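Local coordinates for phage-like element PBSX protein XepA (Bacillus subtilis, PDB 6IA5), which is of unknown function, is encoded in the lytic cassette of a prophage, forms a pentamer and does not seem to take part in host cell lysis, at residues S212-W217 against I259-I264; F180-E185 against T270-G275; T51-Q56 against R122-N127. All blocks are in the same frame, centred on the assembly; numbering follows the deposited sequence.

Interaction 1: S212-W217 against I259-I264; sequences SEVKFW and IIMEII
Trp217 and Glu262 make the one side-chain hydrogen bond between 212-217 and 259-264. They lie side by side and point the same way, and NE1 of Trp217 reaches OE1 of Glu262 at 2.7 Å. The carboxylate takes it on its anti lone pair, but the bond is bent, with 134° at the hydrogen and the oxygen tilted out of the indole plane. CB of Glu262 sits in that plane at the indole edge. The side chain, CG anti to the backbone N (chi1 168°) and extended beyond it, brings the carboxylate alongside NE1. One face of the indole receives CG of Lys215, offset toward the rim. Lys225 adds a cation-pi contact. The side chains of Ile264 and Lys215 cross obliquely, CG1 of Ile264 3.7 Å from CB of Lys215.

On the other face of the pair, Val214, Phe216, Met261 and Ile263 are buried. Met261 bends at chi2 and chi3, so its SD comes within 3.4 Å of CD1 of Phe216 in an oblique Met-aromatic contact. Phe251 meets the Phe216 ring edge-to-face, and Leu271 and Val273 of strand 271-278 close over Val214 and Met261.

The main chains fix this register. Lys215 N gives to Glu262 O at 2.8 Å and Glu262 N returns a bond to Lys215 O; Trp217 and Ile260 form a second reciprocal pair, and Ile264 N adds a bond to Glu213 O. It is a regular antiparallel strand pair with one apolar and one mixed polar-aromatic face, characteristic of an all-beta domain with a hydrophobic core.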
loop_
_atom_site.group_PDB
_atom_site.type_symbol
_atom_site.label_atom_id
_atom_site.label_comp_id
_atom_site.label_asym_id
_atom_site.label_seq_id
_atom_site.Cartn_x
_atom_site.Cartn_y
_atom_site.Cartn_z
ATOM N N SER E 212 -37.510 19.802 37.320
ATOM C CA SER E 212 -37.085 20.000 35.944
ATOM C C SER E 212 -37.819 19.008 35.049
ATOM O O SER E 212 -38.229 17.931 35.495
ATOM C CB SER E 212 -35.593 19.900 35.758
ATOM O OG SER E 212 -35.118 18.647 36.225
ATOM N N GLU E 213 -38.023 19.415 33.796
ATOM C CA GLU E 213 -38.532 18.510 32.784
ATOM C C GLU E 213 -37.666 18.623 31.529
ATOM O O GLU E 213 -37.466 19.719 31.000
ATOM C CB GLU E 213 -40.001 18.799 32.485
ATOM C CG GLU E 213 -40.554 17.847 31.424
ATOM C CD GLU E 213 -42.071 17.808 31.332
ATOM O OE1 GLU E 213 -42.655 18.905 31.404
ATOM O OE2 GLU E 213 -42.669 16.689 31.213
ATOM N N VAL E 214 -37.172 17.465 31.069
ATOM C CA VAL E 214 -36.408 17.384 29.833
ATOM C C VAL E 214 -37.231 16.615 28.808
ATOM O O VAL E 214 -37.729 15.537 29.106
ATOM C CB VAL E 214 -35.042 16.720 30.053
ATOM C CG1 VAL E 214 -34.227 16.658 28.759
ATOM C CG2 VAL E 214 -34.267 17.410 31.165
ATOM N N LYS E 215 -37.345 17.181 27.600
ATOM C CA LYS E 215 -38.065 16.553 26.510
ATOM C C LYS E 215 -37.058 16.163 25.440
ATOM O O LYS E 215 -36.170 16.952 25.123
ATOM C CB LYS E 215 -39.116 17.519 25.960
ATOM C CG LYS E 215 -40.128 16.921 24.992
ATOM C CD LYS E 215 -41.332 17.822 24.773
ATOM C CE LYS E 215 -42.573 17.129 24.230
ATOM N NZ LYS E 215 -42.264 15.989 23.335
ATOM N N PHE E 216 -37.208 14.942 24.900
ATOM C CA PHE E 216 -36.242 14.367 23.974
ATOM C C PHE E 216 -36.699 14.609 22.535
ATOM O O PHE E 216 -37.815 14.240 22.166
ATOM C CB PHE E 216 -36.108 12.860 24.222
ATOM C CG PHE E 216 -35.923 12.439 25.663
ATOM C CD1 PHE E 216 -35.216 13.231 26.564
ATOM C CD2 PHE E 216 -36.430 11.223 26.116
ATOM C CE1 PHE E 216 -35.019 12.816 27.880
ATOM C CE2 PHE E 216 -36.236 10.812 27.429
ATOM C CZ PHE E 216 -35.528 11.612 28.304
ATOM N N TRP E 217 -35.824 15.219 21.727
ATOM C CA TRP E 217 -36.189 15.592 20.368
ATOM C C TRP E 217 -35.113 15.131 19.397
ATOM O O TRP E 217 -33.932 15.169 19.719
ATOM C CB TRP E 217 -36.295 17.113 20.222
ATOM C CG TRP E 217 -37.327 17.845 21.021
ATOM C CD1 TRP E 217 -37.090 18.671 22.082
ATOM C CD2 TRP E 217 -38.739 17.935 20.755
ATOM N NE1 TRP E 217 -38.256 19.251 22.506
ATOM C CE2 TRP E 217 -39.285 18.830 21.708
ATOM C CE3 TRP E 217 -39.598 17.360 19.810
ATOM C CZ2 TRP E 217 -40.646 19.145 21.750
ATOM C CZ3 TRP E 217 -40.944 17.669 19.849
ATOM C CH2 TRP E 217 -41.460 18.546 20.811
ATOM N N ILE E 259 -29.954 15.915 17.522
ATOM C CA ILE E 259 -30.666 15.520 18.732
ATOM C C ILE E 259 -30.673 16.711 19.683
ATOM O O ILE E 259 -29.645 17.354 19.900
ATOM C CB ILE E 259 -30.019 14.269 19.379
ATOM C CG1 ILE E 259 -29.986 13.060 18.432
ATOM C CG2 ILE E 259 -30.686 13.947 20.716
ATOM C CD1 ILE E 259 -31.342 12.599 17.944
ATOM N N ILE E 260 -31.847 17.001 20.235
ATOM C CA ILE E 260 -31.990 18.114 21.157
ATOM C C ILE E 260 -32.620 17.571 22.441
ATOM O O ILE E 260 -33.594 16.812 22.396
ATOM C CB ILE E 260 -32.853 19.214 20.512
ATOM C CG1 ILE E 260 -32.120 19.869 19.333
ATOM C CG2 ILE E 260 -33.267 20.239 21.547
ATOM C CD1 ILE E 260 -33.002 20.730 18.447
ATOM N N MET E 261 -32.045 17.973 23.577
ATOM C CA MET E 261 -32.582 17.639 24.885
ATOM C C MET E 261 -33.049 18.935 25.528
ATOM O O MET E 261 -32.253 19.641 26.141
ATOM C CB MET E 261 -31.474 17.013 25.739
ATOM C CG MET E 261 -30.952 15.701 25.144
ATOM S SD MET E 261 -32.149 14.402 25.518
ATOM C CE MET E 261 -32.260 13.563 23.933
ATOM N N GLU E 262 -34.341 19.243 25.380
ATOM C CA GLU E 262 -34.851 20.551 25.740
ATOM C C GLU E 262 -35.261 20.562 27.211
ATOM O O GLU E 262 -36.027 19.703 27.669
ATOM C CB GLU E 262 -36.037 20.912 24.839
ATOM C CG GLU E 262 -36.826 22.120 25.308
ATOM C CD GLU E 262 -37.936 22.572 24.366
ATOM O OE1 GLU E 262 -38.300 21.813 23.452
ATOM O OE2 GLU E 262 -38.420 23.696 24.513
ATOM N N ILE E 263 -34.773 21.567 27.952
ATOM C CA ILE E 263 -35.320 21.802 29.273
ATOM C C ILE E 263 -36.609 22.604 29.109
ATOM O O ILE E 263 -36.563 23.762 28.705
ATOM C CB ILE E 263 -34.295 22.472 30.206
ATOM C CG1 ILE E 263 -33.073 21.574 30.414
ATOM C CG2 ILE E 263 -34.949 22.824 31.532
ATOM C CD1 ILE E 263 -31.909 22.241 31.091
ATOM N N ILE E 264 -37.736 21.941 29.395
ATOM C CA ILE E 264 -39.081 22.475 29.252
ATOM C C ILE E 264 -39.339 23.422 30.420
ATOM O O ILE E 264 -39.940 24.484 30.257
ATOM C CB ILE E 264 -40.126 21.335 29.210
ATOM C CG1 ILE E 264 -40.020 20.521 27.921
ATOM C CG2 ILE E 264 -41.548 21.864 29.402
ATOM C CD1 ILE E 264 -40.234 21.348 26.659
#

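Interaction 2: F180-E185 against T270-G275; sequences FHENAE and TLSVKG
The salt bridge between Glu182 and Lys274 spans 2.7 Å from OE2 to NZ. Both chains run extended beyond CG and cross obliquely, and the ammonium meets OE2 from above the carboxylate plane. Ser272 supplies the other polar grip: its OG, anti to the carbonyl carbon (chi1 -65°), accepts from Asn183 N at 3.0 Å. A water 2.7 Å from that OG also gives a weak bond to Asn183 OD1.

Main-chain bonds set the path of 180-185. Val273 O takes two donors, Phe180 N nearly along its C=O axis and His181 N on a lone pair at 3.0 Å, while Val273 N gives a bond back to His181 O from above the carbonyl plane. Farther along, Ala184 N gives to Leu271 O at 2.8 Å and Leu271 N returns to Ala184 O. Asn183, with positive phi (55°), carries the chain through the extra residue.

Van der Waals packing lies beneath. The side chains of His181 and Val273 lie side by side, CD2 of His181 4.0 Å from CG2 of Val273, and CB of Phe180 touches CG1 of the same valine. The Phe180 ring turns its edge to the Val273 carbonyl, and Phe178 meets this ring edge-to-face. Lys274 also packs on Val221 of a neighbouring subunit. Two bulges, a classic one opposite Val273 and a G1 bulge opposite Leu271, mark an irregular antiparallel pairing at a corner of the beta domain.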
loop_
_atom_site.group_PDB
_atom_site.type_symbol
_atom_site.label_atom_id
_atom_site.label_comp_id
_atom_site.label_asym_id
_atom_site.label_seq_id
_atom_site.Cartn_x
_atom_site.Cartn_y
_atom_site.Cartn_z
ATOM N N PHE E 180 -25.446 19.277 25.951
ATOM C CA PHE E 180 -26.727 19.838 25.562
ATOM C C PHE E 180 -26.985 21.082 26.407
ATOM O O PHE E 180 -27.438 22.095 25.881
ATOM C CB PHE E 180 -27.853 18.813 25.746
ATOM C CG PHE E 180 -27.705 17.578 24.889
ATOM C CD1 PHE E 180 -28.229 17.548 23.605
ATOM C CD2 PHE E 180 -27.027 16.456 25.363
ATOM C CE1 PHE E 180 -28.098 16.415 22.812
ATOM C CE2 PHE E 180 -26.889 15.322 24.573
ATOM C CZ PHE E 180 -27.427 15.302 23.300
ATOM N N HIS E 181 -26.716 20.953 27.716
ATOM C CA HIS E 181 -26.881 21.983 28.724
ATOM C C HIS E 181 -25.795 21.784 29.776
ATOM O O HIS E 181 -25.466 20.655 30.149
ATOM C CB HIS E 181 -28.226 21.857 29.453
ATOM C CG HIS E 181 -29.431 22.069 28.601
ATOM N ND1 HIS E 181 -29.966 23.320 28.364
ATOM C CD2 HIS E 181 -30.213 21.197 27.931
ATOM C CE1 HIS E 181 -31.028 23.222 27.595
ATOM N NE2 HIS E 181 -31.204 21.917 27.317
ATOM N N GLU E 182 -25.256 22.899 30.278
ATOM C CA GLU E 182 -24.362 22.862 31.420
ATOM C C GLU E 182 -24.822 23.891 32.446
ATOM O O GLU E 182 -24.791 25.087 32.178
ATOM C CB GLU E 182 -22.956 23.196 30.941
ATOM C CG GLU E 182 -21.934 23.243 32.049
ATOM C CD GLU E 182 -20.540 23.027 31.510
ATOM O OE1 GLU E 182 -20.036 23.853 30.716
ATOM O OE2 GLU E 182 -20.004 21.977 31.840
ATOM N N ASN E 183 -25.282 23.409 33.601
ATOM C CA ASN E 183 -25.712 24.277 34.687
ATOM C C ASN E 183 -26.787 25.256 34.215
ATOM O O ASN E 183 -26.744 26.437 34.553
ATOM C CB ASN E 183 -24.524 25.009 35.310
ATOM C CG ASN E 183 -23.518 24.053 35.899
ATOM O OD1 ASN E 183 -23.891 23.095 36.565
ATOM N ND2 ASN E 183 -22.250 24.303 35.630
ATOM N N ALA E 184 -27.755 24.760 33.440
ATOM C CA ALA E 184 -28.836 25.602 32.955
ATOM C C ALA E 184 -29.672 26.081 34.138
ATOM O O ALA E 184 -29.932 25.311 35.063
ATOM C CB ALA E 184 -29.673 24.843 31.961
ATOM N N GLU E 185 -30.089 27.353 34.081
ATOM C CA GLU E 185 -30.853 27.974 35.153
ATOM C C GLU E 185 -32.290 28.189 34.705
ATOM O O GLU E 185 -33.180 28.358 35.539
ATOM C CB GLU E 185 -30.283 29.343 35.512
ATOM C CG GLU E 185 -28.901 29.283 36.121
ATOM C CD GLU E 185 -28.367 30.677 36.400
ATOM O OE1 GLU E 185 -29.182 31.539 36.787
ATOM O OE2 GLU E 185 -27.151 30.903 36.207
ATOM N N THR E 270 -29.912 24.179 39.214
ATOM C CA THR E 270 -29.487 24.112 37.827
ATOM C C THR E 270 -29.459 22.647 37.366
ATOM O O THR E 270 -29.555 21.712 38.175
ATOM C CB THR E 270 -28.142 24.820 37.639
ATOM O OG1 THR E 270 -27.244 24.100 38.479
ATOM C CG2 THR E 270 -28.163 26.286 38.027
ATOM N N LEU E 271 -29.318 22.465 36.051
ATOM C CA LEU E 271 -29.342 21.136 35.454
ATOM C C LEU E 271 -28.331 21.075 34.315
ATOM O O LEU E 271 -28.268 21.986 33.500
ATOM C CB LEU E 271 -30.763 20.817 34.973
ATOM C CG LEU E 271 -31.054 19.340 34.685
ATOM C CD1 LEU E 271 -31.176 18.551 35.985
ATOM C CD2 LEU E 271 -32.328 19.178 33.872
ATOM N N SER E 272 -27.531 20.013 34.309
ATOM C CA SER E 272 -26.671 19.700 33.182
ATOM C C SER E 272 -27.257 18.507 32.424
ATOM O O SER E 272 -27.833 17.603 33.025
ATOM C CB SER E 272 -25.268 19.400 33.646
ATOM O OG SER E 272 -24.671 20.552 34.233
ATOM N N VAL E 273 -27.106 18.528 31.100
ATOM C CA VAL E 273 -27.523 17.444 30.227
ATOM C C VAL E 273 -26.402 17.208 29.225
ATOM O O VAL E 273 -26.122 18.061 28.385
ATOM C CB VAL E 273 -28.858 17.746 29.517
ATOM C CG1 VAL E 273 -29.291 16.536 28.688
ATOM C CG2 VAL E 273 -29.967 18.138 30.496
ATOM N N LYS E 274 -25.749 16.054 29.351
ATOM C CA LYS E 274 -24.581 15.765 28.537
ATOM C C LYS E 274 -24.640 14.305 28.125
ATOM O O LYS E 274 -25.178 13.483 28.867
ATOM C CB LYS E 274 -23.298 15.992 29.344
ATOM C CG LYS E 274 -23.140 17.416 29.847
ATOM C CD LYS E 274 -21.766 17.709 30.385
ATOM C CE LYS E 274 -21.685 19.110 30.961
ATOM N NZ LYS E 274 -20.371 19.297 31.622
ATOM N N GLY E 275 -24.042 13.991 26.970
ATOM C CA GLY E 275 -24.080 12.615 26.506
ATOM C C GLY E 275 -22.836 12.188 25.742
ATOM O O GLY E 275 -21.934 12.990 25.503
HETATM O O HOH W 1 -25.446 20.005 36.807
#

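Interaction 3: T51-Q56 against R122-N127; sequences TEAYSQ and RYVNGN
Arg122 leaves strand 118-125 on the face it shares with Ser55, Ala53 and Val124. Its CB lies 3.9 Å from Tyr54 O. CG, anti to the backbone N (chi1 -180°), comes within 3.3 Å of Ser55 OG, and CD stays 3.4 Å from the same oxygen, so the hydroxyl sits against the aliphatic part of the arginine. A bend at chi3 (60°) then leads the guanidinium away from 51-56: NH2 forms a salt bridge with Glu85, and Phe83 adds a cation-pi contact. Along the same face CB of Ala53 touches CG2 of Val124 at 4.0 Å.

On the other face Tyr54 and Tyr123 approach no nearer than 4.5 Å from CB to CB. Their rings part, Tyr54 toward Leu43 and Tyr123 to Phe133 and Ala74. Asn125 sets its CB 3.4 Å from Glu52 O, while its ND2 is held by the carbonyls of Lys49 and Leu128.

The main chains therefore do most of the joining. Tyr54 N gives to Tyr123 O at 2.7 Å and Tyr123 N returns to Tyr54 O. Asn125 N to Glu52 O continues the pairing, and Thr51 N reaches Gly126 O beyond the strand end. Strand 53-60 is held at the margin of its four-stranded sheet chiefly by backbone bonds; the arginine tip is held by the next strand of its own sheet while the tyrosine rings turn to the facing four-stranded sheet, consistent with a beta-sandwich.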
loop_
_atom_site.group_PDB
_atom_site.type_symbol
_atom_site.label_atom_id
_atom_site.label_comp_id
_atom_site.label_asym_id
_atom_site.label_seq_id
_atom_site.Cartn_x
_atom_site.Cartn_y
_atom_site.Cartn_z
ATOM N N THR E 51 42.046 -7.021 23.515
ATOM C CA THR E 51 41.508 -5.777 24.068
ATOM C C THR E 51 41.905 -4.548 23.240
ATOM O O THR E 51 41.375 -3.478 23.508
ATOM C CB THR E 51 42.032 -5.623 25.519
ATOM O OG1 THR E 51 41.346 -6.436 26.474
ATOM C CG2 THR E 51 42.344 -4.226 26.007
ATOM N N GLU E 52 42.823 -4.675 22.267
ATOM C CA GLU E 52 43.270 -3.513 21.515
ATOM C C GLU E 52 42.173 -3.068 20.532
ATOM O O GLU E 52 41.428 -3.891 19.988
ATOM C CB GLU E 52 44.557 -3.868 20.761
ATOM C CG GLU E 52 45.268 -2.668 20.167
ATOM C CD GLU E 52 46.436 -2.984 19.251
ATOM O OE1 GLU E 52 46.727 -4.192 19.016
ATOM O OE2 GLU E 52 47.061 -2.013 18.769
ATOM N N ALA E 53 42.091 -1.751 20.304
ATOM C CA ALA E 53 41.112 -1.142 19.416
ATOM C C ALA E 53 41.795 -0.583 18.171
ATOM O O ALA E 53 42.926 -0.105 18.234
ATOM C CB ALA E 53 40.357 -0.051 20.127
ATOM N N TYR E 54 41.096 -0.683 17.033
ATOM C CA TYR E 54 41.396 0.125 15.862
ATOM C C TYR E 54 40.398 1.288 15.813
ATOM O O TYR E 54 39.201 1.073 15.963
ATOM C CB TYR E 54 41.316 -0.727 14.589
ATOM C CG TYR E 54 41.227 0.128 13.349
ATOM C CD1 TYR E 54 42.361 0.711 12.795
ATOM C CD2 TYR E 54 39.993 0.416 12.783
ATOM C CE1 TYR E 54 42.273 1.535 11.682
ATOM C CE2 TYR E 54 39.888 1.233 11.666
ATOM C CZ TYR E 54 41.031 1.787 11.113
ATOM O OH TYR E 54 40.913 2.622 10.043
ATOM N N SER E 55 40.893 2.515 15.610
ATOM C CA SER E 55 40.055 3.697 15.475
ATOM C C SER E 55 40.389 4.403 14.176
ATOM O O SER E 55 41.497 4.887 14.010
ATOM C CB SER E 55 40.259 4.654 16.607
ATOM O OG SER E 55 39.442 4.294 17.691
ATOM N N GLN E 56 39.423 4.456 13.262
ATOM C CA GLN E 56 39.606 5.185 12.018
ATOM C C GLN E 56 39.660 6.670 12.363
ATOM O O GLN E 56 38.915 7.107 13.251
ATOM C CB GLN E 56 38.388 4.918 11.110
ATOM C CG GLN E 56 38.509 5.558 9.745
ATOM C CD GLN E 56 37.282 5.320 8.885
ATOM O OE1 GLN E 56 36.158 5.120 9.379
ATOM N NE2 GLN E 56 37.505 5.344 7.573
ATOM N N ARG E 122 35.200 2.177 14.662
ATOM C CA ARG E 122 36.078 1.820 15.763
ATOM C C ARG E 122 35.820 0.349 16.065
ATOM O O ARG E 122 34.684 -0.047 16.321
ATOM C CB ARG E 122 35.833 2.748 16.965
ATOM C CG ARG E 122 36.714 2.466 18.178
ATOM C CD ARG E 122 36.540 3.496 19.297
ATOM N NE ARG E 122 35.172 3.554 19.804
ATOM C CZ ARG E 122 34.636 2.733 20.710
ATOM N NH1 ARG E 122 35.376 1.813 21.312
ATOM N NH2 ARG E 122 33.349 2.807 21.001
ATOM N N TYR E 123 36.876 -0.464 15.998
ATOM C CA TYR E 123 36.757 -1.892 16.222
ATOM C C TYR E 123 37.543 -2.259 17.485
ATOM O O TYR E 123 38.735 -1.976 17.552
ATOM C CB TYR E 123 37.325 -2.661 15.029
ATOM C CG TYR E 123 37.091 -4.144 15.139
ATOM C CD1 TYR E 123 37.916 -4.950 15.915
ATOM C CD2 TYR E 123 36.013 -4.737 14.498
ATOM C CE1 TYR E 123 37.680 -6.311 16.039
ATOM C CE2 TYR E 123 35.757 -6.097 14.617
ATOM C CZ TYR E 123 36.599 -6.885 15.391
ATOM O OH TYR E 123 36.359 -8.226 15.528
ATOM N N VAL E 124 36.874 -2.889 18.461
ATOM C CA VAL E 124 37.534 -3.309 19.694
ATOM C C VAL E 124 37.660 -4.831 19.699
ATOM O O VAL E 124 36.649 -5.534 19.713
ATOM C CB VAL E 124 36.793 -2.810 20.950
ATOM C CG1 VAL E 124 37.492 -3.251 22.238
ATOM C CG2 VAL E 124 36.593 -1.295 20.936
ATOM N N ASN E 125 38.905 -5.332 19.693
ATOM C CA ASN E 125 39.152 -6.773 19.735
ATOM C C ASN E 125 38.790 -7.308 21.125
ATOM O O ASN E 125 38.937 -6.585 22.110
ATOM C CB ASN E 125 40.606 -7.108 19.382
ATOM C CG ASN E 125 40.878 -8.593 19.282
ATOM O OD1 ASN E 125 40.002 -9.367 18.901
ATOM N ND2 ASN E 125 42.094 -8.999 19.620
ATOM N N GLY E 126 38.295 -8.550 21.189
ATOM C CA GLY E 126 37.948 -9.183 22.453
ATOM C C GLY E 126 39.201 -9.686 23.189
ATOM O O GLY E 126 40.314 -9.217 22.929
ATOM N N ASN E 127 39.018 -10.689 24.054
ATOM C CA ASN E 127 40.045 -11.128 24.996
ATOM C C ASN E 127 41.122 -12.026 24.368
ATOM O O ASN E 127 42.023 -12.464 25.073
ATOM C CB ASN E 127 39.419 -11.759 26.245
ATOM C CG ASN E 127 38.616 -13.010 25.953
ATOM O OD1 ASN E 127 38.829 -13.697 24.952
ATOM N ND2 ASN E 127 37.675 -13.320 26.824
#

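How the interactions relate
Interactions 1 and 2 belong to one beta domain, their centres 10 Å apart; interaction 3 lies on the opposite side of the chain's centre, its centre about 78 Å and 72 Å from theirs, in a separate four-stranded sheet. Interaction 1 is nested within the loop closed by interaction 2. They meet where His181 NE2 approaches Met261 O in a weak, probable hydrogen bond and where Ile263 packs on His181 and Ala184. Both are partly buried: regular pairing with sulfur-aromatic packing in interaction 1, bulged pairing with a peripheral salt bridge in interaction 2. In the surface contact of interaction 3 every hydrogen bond between the segments is main-chain to main-chain, and it buries the least area.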